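Local coordinates for protein flavodoxin-like domain (Synechococcus elongatus PCC 6301, PDB 3HLY) that probably binds a flavin mononucleotide and takes part in electron transfer, as the flavodoxin-like domain of a larger flavoprotein, at residues 16-30 against 127-140. Numbering follows the deposited sequence.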
loop_
_atom_site.group_PDB
_atom_site.type_symbol
_atom_site.label_atom_id
_atom_site.label_comp_id
_atom_site.label_asym_id
_atom_site.label_seq_id
_atom_site.Cartn_x
_atom_site.Cartn_y
_atom_site.Cartn_z
ATOM N N ARG A 16 -2.001 -11.911 -0.612
ATOM C CA ARG A 16 -1.429 -12.325 -1.881
ATOM C C ARG A 16 -1.020 -11.210 -2.843
ATOM O O ARG A 16 0.006 -11.300 -3.503
ATOM C CB ARG A 16 -2.419 -13.265 -2.559
ATOM C CG ARG A 16 -1.786 -14.374 -3.330
ATOM C CD ARG A 16 -2.734 -15.549 -3.380
ATOM N NE ARG A 16 -3.008 -16.104 -2.058
ATOM C CZ ARG A 16 -3.841 -17.117 -1.839
ATOM N NH1 ARG A 16 -4.485 -17.682 -2.854
ATOM N NH2 ARG A 16 -4.020 -17.577 -0.607
ATOM N N LEU A 17 -1.828 -10.171 -2.943
ATOM C CA LEU A 17 -1.467 -9.069 -3.820
ATOM C C LEU A 17 -0.313 -8.319 -3.149
ATOM O O LEU A 17 0.677 -7.981 -3.789
ATOM C CB LEU A 17 -2.655 -8.142 -4.004
ATOM C CG LEU A 17 -3.903 -8.788 -4.605
ATOM C CD1 LEU A 17 -5.145 -8.022 -4.180
ATOM C CD2 LEU A 17 -3.762 -8.824 -6.093
ATOM N N SER A 18 -0.437 -8.092 -1.846
ATOM C CA SER A 18 0.604 -7.372 -1.111
ATOM C C SER A 18 1.941 -8.123 -1.131
ATOM O O SER A 18 2.994 -7.497 -1.229
ATOM C CB SER A 18 0.141 -7.069 0.325
ATOM O OG SER A 18 0.068 -8.233 1.144
ATOM N N GLN A 19 1.906 -9.457 -1.075
ATOM C CA GLN A 19 3.134 -10.254 -1.111
ATOM C C GLN A 19 3.804 -10.183 -2.485
ATOM O O GLN A 19 5.027 -10.145 -2.589
ATOM C CB GLN A 19 2.830 -11.720 -0.786
ATOM C CG GLN A 19 2.796 -12.044 0.687
ATOM C CD GLN A 19 2.241 -13.433 0.953
ATOM O OE1 GLN A 19 2.258 -14.306 0.077
ATOM N NE2 GLN A 19 1.750 -13.646 2.167
ATOM N N ALA A 20 2.985 -10.199 -3.536
ATOM C CA ALA A 20 3.461 -10.119 -4.907
ATOM C C ALA A 20 4.161 -8.762 -5.119
ATOM O O ALA A 20 5.223 -8.698 -5.727
ATOM C CB ALA A 20 2.290 -10.258 -5.866
ATOM N N ILE A 21 3.568 -7.685 -4.629
ATOM C CA ILE A 21 4.193 -6.360 -4.763
ATOM C C ILE A 21 5.474 -6.366 -3.937
ATOM O O ILE A 21 6.507 -5.843 -4.378
ATOM C CB ILE A 21 3.263 -5.239 -4.235
ATOM C CG1 ILE A 21 2.030 -5.109 -5.126
ATOM C CG2 ILE A 21 3.972 -3.878 -4.248
ATOM C CD1 ILE A 21 0.858 -4.337 -4.432
ATOM N N GLY A 22 5.402 -6.954 -2.741
ATOM C CA GLY A 22 6.566 -7.019 -1.866
ATOM C C GLY A 22 7.723 -7.782 -2.516
ATOM O O GLY A 22 8.881 -7.393 -2.404
ATOM N N ARG A 23 7.410 -8.874 -3.211
ATOM C CA ARG A 23 8.442 -9.671 -3.889
ATOM C C ARG A 23 9.160 -8.823 -4.944
ATOM O O ARG A 23 10.386 -8.866 -5.079
ATOM C CB ARG A 23 7.800 -10.887 -4.586
ATOM C CG ARG A 23 8.238 -12.231 -4.077
ATOM C CD ARG A 23 7.412 -13.341 -4.729
ATOM N NE ARG A 23 5.986 -13.027 -4.662
ATOM C CZ ARG A 23 5.003 -13.879 -4.925
ATOM N NH1 ARG A 23 5.272 -15.132 -5.276
ATOM N NH2 ARG A 23 3.744 -13.473 -4.846
ATOM N N GLY A 24 8.384 -8.070 -5.714
ATOM C CA GLY A 24 8.965 -7.240 -6.746
ATOM C C GLY A 24 9.892 -6.219 -6.119
ATOM O O GLY A 24 10.985 -5.973 -6.614
ATOM N N LEU A 25 9.442 -5.643 -5.008
ATOM C CA LEU A 25 10.191 -4.643 -4.278
ATOM C C LEU A 25 11.503 -5.091 -3.654
ATOM O O LEU A 25 12.480 -4.347 -3.714
ATOM C CB LEU A 25 9.312 -4.045 -3.186
ATOM C CG LEU A 25 8.483 -2.855 -3.626
ATOM C CD1 LEU A 25 7.485 -2.490 -2.533
ATOM C CD2 LEU A 25 9.435 -1.690 -3.947
ATOM N N VAL A 26 11.537 -6.269 -3.026
ATOM C CA VAL A 26 12.780 -6.719 -2.390
ATOM C C VAL A 26 13.848 -7.128 -3.395
ATOM O O VAL A 26 15.024 -6.967 -3.129
ATOM C CB VAL A 26 12.556 -7.897 -1.374
ATOM C CG1 VAL A 26 11.726 -7.422 -0.216
ATOM C CG2 VAL A 26 11.907 -9.081 -2.068
ATOM N N LYS A 27 13.441 -7.648 -4.551
ATOM C CA LYS A 27 14.407 -8.037 -5.583
ATOM C C LYS A 27 15.280 -6.849 -5.988
ATOM O O LYS A 27 16.440 -7.023 -6.372
ATOM C CB LYS A 27 13.698 -8.566 -6.838
ATOM C CG LYS A 27 13.023 -9.917 -6.671
ATOM C CD LYS A 27 12.499 -10.420 -8.006
ATOM C CE LYS A 27 11.665 -11.674 -7.828
ATOM N NZ LYS A 27 12.410 -12.729 -7.086
ATOM N N THR A 28 14.729 -5.641 -5.910
ATOM C CA THR A 28 15.489 -4.462 -6.287
ATOM C C THR A 28 16.369 -3.989 -5.162
ATOM O O THR A 28 17.115 -3.031 -5.342
ATOM C CB THR A 28 14.603 -3.273 -6.647
ATOM O OG1 THR A 28 14.080 -2.698 -5.442
ATOM C CG2 THR A 28 13.469 -3.717 -7.561
ATOM N N GLY A 29 16.263 -4.628 -3.995
ATOM C CA GLY A 29 17.092 -4.218 -2.879
ATOM C C GLY A 29 16.474 -3.214 -1.932
ATOM O O GLY A 29 17.154 -2.698 -1.050
ATOM N N VAL A 30 15.191 -2.921 -2.096
ATOM C CA VAL A 30 14.533 -1.987 -1.187
ATOM C C VAL A 30 14.090 -2.775 0.050
ATOM O O VAL A 30 13.729 -3.943 -0.069
ATOM C CB VAL A 30 13.290 -1.363 -1.834
ATOM C CG1 VAL A 30 12.514 -0.562 -0.799
ATOM C CG2 VAL A 30 13.713 -0.475 -2.999
ATOM N N ILE A 127 -2.552 -10.691 -12.997
ATOM C CA ILE A 127 -2.634 -9.656 -11.982
ATOM C C ILE A 127 -1.445 -9.715 -11.015
ATOM O O ILE A 127 -0.900 -8.675 -10.624
ATOM C CB ILE A 127 -3.932 -9.786 -11.159
ATOM C CG1 ILE A 127 -5.144 -9.437 -12.027
ATOM C CG2 ILE A 127 -3.871 -8.860 -9.936
ATOM C CD1 ILE A 127 -5.229 -7.981 -12.389
ATOM N N TYR A 128 -1.051 -10.923 -10.625
ATOM C CA TYR A 128 0.062 -11.078 -9.699
ATOM C C TYR A 128 1.368 -10.665 -10.341
ATOM O O TYR A 128 2.271 -10.182 -9.657
ATOM C CB TYR A 128 0.160 -12.515 -9.190
ATOM C CG TYR A 128 -0.962 -12.881 -8.257
ATOM C CD1 TYR A 128 -1.258 -12.083 -7.155
ATOM C CD2 TYR A 128 -1.749 -14.014 -8.485
ATOM C CE1 TYR A 128 -2.310 -12.396 -6.308
ATOM C CE2 TYR A 128 -2.809 -14.335 -7.639
ATOM C CZ TYR A 128 -3.081 -13.521 -6.559
ATOM O OH TYR A 128 -4.130 -13.807 -5.733
ATOM N N GLN A 129 1.469 -10.848 -11.656
ATOM C CA GLN A 129 2.678 -10.454 -12.374
ATOM C C GLN A 129 2.749 -8.935 -12.390
ATOM O O GLN A 129 3.828 -8.362 -12.276
ATOM C CB GLN A 129 2.665 -10.971 -13.816
ATOM C CG GLN A 129 3.915 -10.603 -14.616
ATOM C CD GLN A 129 5.196 -11.171 -14.008
ATOM O OE1 GLN A 129 5.374 -12.392 -13.924
ATOM N NE2 GLN A 129 6.092 -10.287 -13.575
ATOM N N GLN A 130 1.592 -8.291 -12.535
ATOM C CA GLN A 130 1.518 -6.838 -12.554
ATOM C C GLN A 130 1.884 -6.255 -11.172
ATOM O O GLN A 130 2.529 -5.207 -11.079
ATOM C CB GLN A 130 0.119 -6.393 -12.980
ATOM C CG GLN A 130 -0.030 -4.886 -13.114
ATOM C CD GLN A 130 -1.440 -4.484 -13.472
ATOM O OE1 GLN A 130 -2.330 -5.339 -13.594
ATOM N NE2 GLN A 130 -1.665 -3.180 -13.638
ATOM N N CYS A 131 1.439 -6.907 -10.105
ATOM C CA CYS A 131 1.814 -6.491 -8.749
ATOM C C CYS A 131 3.344 -6.581 -8.591
ATOM O O CYS A 131 3.989 -5.670 -8.045
ATOM C CB CYS A 131 1.214 -7.431 -7.713
ATOM S SG CYS A 131 -0.531 -7.235 -7.441
ATOM N N GLU A 132 3.915 -7.699 -9.033
ATOM C CA GLU A 132 5.358 -7.894 -8.920
ATOM C C GLU A 132 6.095 -6.862 -9.749
ATOM O O GLU A 132 7.097 -6.302 -9.305
ATOM C CB GLU A 132 5.765 -9.292 -9.378
ATOM C CG GLU A 132 7.233 -9.592 -9.171
ATOM C CD GLU A 132 7.577 -11.034 -9.508
ATOM O OE1 GLU A 132 8.327 -11.251 -10.486
ATOM O OE2 GLU A 132 7.087 -11.943 -8.797
ATOM N N GLU A 133 5.596 -6.605 -10.954
ATOM C CA GLU A 133 6.235 -5.619 -11.817
ATOM C C GLU A 133 6.104 -4.215 -11.232
ATOM O O GLU A 133 7.005 -3.404 -11.375
ATOM C CB GLU A 133 5.619 -5.629 -13.222
ATOM C CG GLU A 133 6.411 -4.769 -14.191
ATOM C CD GLU A 133 7.811 -5.326 -14.439
ATOM O OE1 GLU A 133 8.738 -4.531 -14.700
ATOM O OE2 GLU A 133 7.979 -6.564 -14.382
ATOM N N SER A 134 4.979 -3.932 -10.578
ATOM C CA SER A 134 4.771 -2.624 -9.969
ATOM C C SER A 134 5.779 -2.428 -8.843
ATOM O O SER A 134 6.303 -1.321 -8.666
ATOM C CB SER A 134 3.348 -2.500 -9.394
ATOM O OG SER A 134 2.372 -2.639 -10.400
ATOM N N GLY A 135 6.033 -3.501 -8.084
ATOM C CA GLY A 135 6.980 -3.436 -6.970
ATOM C C GLY A 135 8.388 -3.230 -7.488
ATOM O O GLY A 135 9.177 -2.482 -6.916
ATOM N N THR A 136 8.694 -3.903 -8.591
ATOM C CA THR A 136 9.982 -3.790 -9.222
ATOM C C THR A 136 10.205 -2.369 -9.703
ATOM O O THR A 136 11.276 -1.792 -9.499
ATOM C CB THR A 136 10.077 -4.745 -10.425
ATOM O OG1 THR A 136 9.899 -6.089 -9.978
ATOM C CG2 THR A 136 11.429 -4.620 -11.103
ATOM N N ASP A 137 9.180 -1.791 -10.318
ATOM C CA ASP A 137 9.290 -0.444 -10.868
ATOM C C ASP A 137 9.480 0.603 -9.784
ATOM O O ASP A 137 10.304 1.503 -9.898
ATOM C CB ASP A 137 8.054 -0.135 -11.711
ATOM C CG ASP A 137 7.916 -1.071 -12.911
ATOM O OD1 ASP A 137 8.645 -2.095 -12.980
ATOM O OD2 ASP A 137 7.072 -0.790 -13.786
ATOM N N LEU A 138 8.705 0.478 -8.724
ATOM C CA LEU A 138 8.820 1.391 -7.608
ATOM C C LEU A 138 10.227 1.261 -7.040
ATOM O O LEU A 138 10.871 2.252 -6.738
ATOM C CB LEU A 138 7.784 1.028 -6.537
ATOM C CG LEU A 138 7.927 1.700 -5.175
ATOM C CD1 LEU A 138 8.080 3.218 -5.349
ATOM C CD2 LEU A 138 6.701 1.364 -4.320
ATOM N N GLY A 139 10.693 0.024 -6.913
ATOM C CA GLY A 139 12.017 -0.237 -6.373
ATOM C C GLY A 139 13.131 0.398 -7.181
ATOM O O GLY A 139 14.020 1.067 -6.640
ATOM N N GLN A 140 13.089 0.189 -8.488
ATOM C CA GLN A 140 14.095 0.772 -9.352
ATOM C C GLN A 140 14.015 2.296 -9.319
ATOM O O GLN A 140 15.056 2.956 -9.350
ATOM C CB GLN A 140 13.949 0.212 -10.768
ATOM C CG GLN A 140 14.323 -1.255 -10.818
ATOM C CD GLN A 140 14.224 -1.856 -12.195
ATOM O OE1 GLN A 140 13.160 -1.863 -12.815
ATOM N NE2 GLN A 140 15.339 -2.377 -12.686
HETATM O O HOH W 1 12.110 -6.977 -9.014
#
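Gly-24 and Gly-135 meet where helices 16-27 and 127-140 cross at -37°, axes 6.4 Å apart, so close that a CB on either glycine would hit the opposite backbone. No hydrogen bond joins the helices; CA-H...O contacts line the seam, among them Gly-24 CA to Glu-132 O (3.3 Å) and Gly-135 CA to Ile-21 O (3.6 Å). A water bridges Gly-24 O and Thr-136 OG1. Glu-132 enters as a knob among Ala-20, Arg-23, Gly-24 and Lys-27; with CG anti to the backbone N (chi1 -175°), CG lies 3.8 Å from Gly-24 CA. Cys-131 CB packs on Ala-20 CB at 3.5 Å, and Leu-17 CD2 touches Cys-131 SG and, at 3.9 Å, Tyr-128 CE1. The Tyr-128 ring crosses the Arg-16 side chain obliquely, ring and guanidinium planes 42° apart, with Arg-16 CD 3.2 Å from Tyr-128 OH. A serine in place of Tyr-128 would probably leave the aliphatic part of Arg-16 and Leu-17 CD2 without their aromatic neighbour. Thr-28 OG1 bonds to Leu-25 O and rests on Gly-139 CA. The helices pack side by side on the parallel sheet (strand order 2-1-3-4-5) of the flavodoxin-like fold, Leu-17 and Ile-21 meeting Phe-88 of strand 84-88, Leu-25 meeting Val-3.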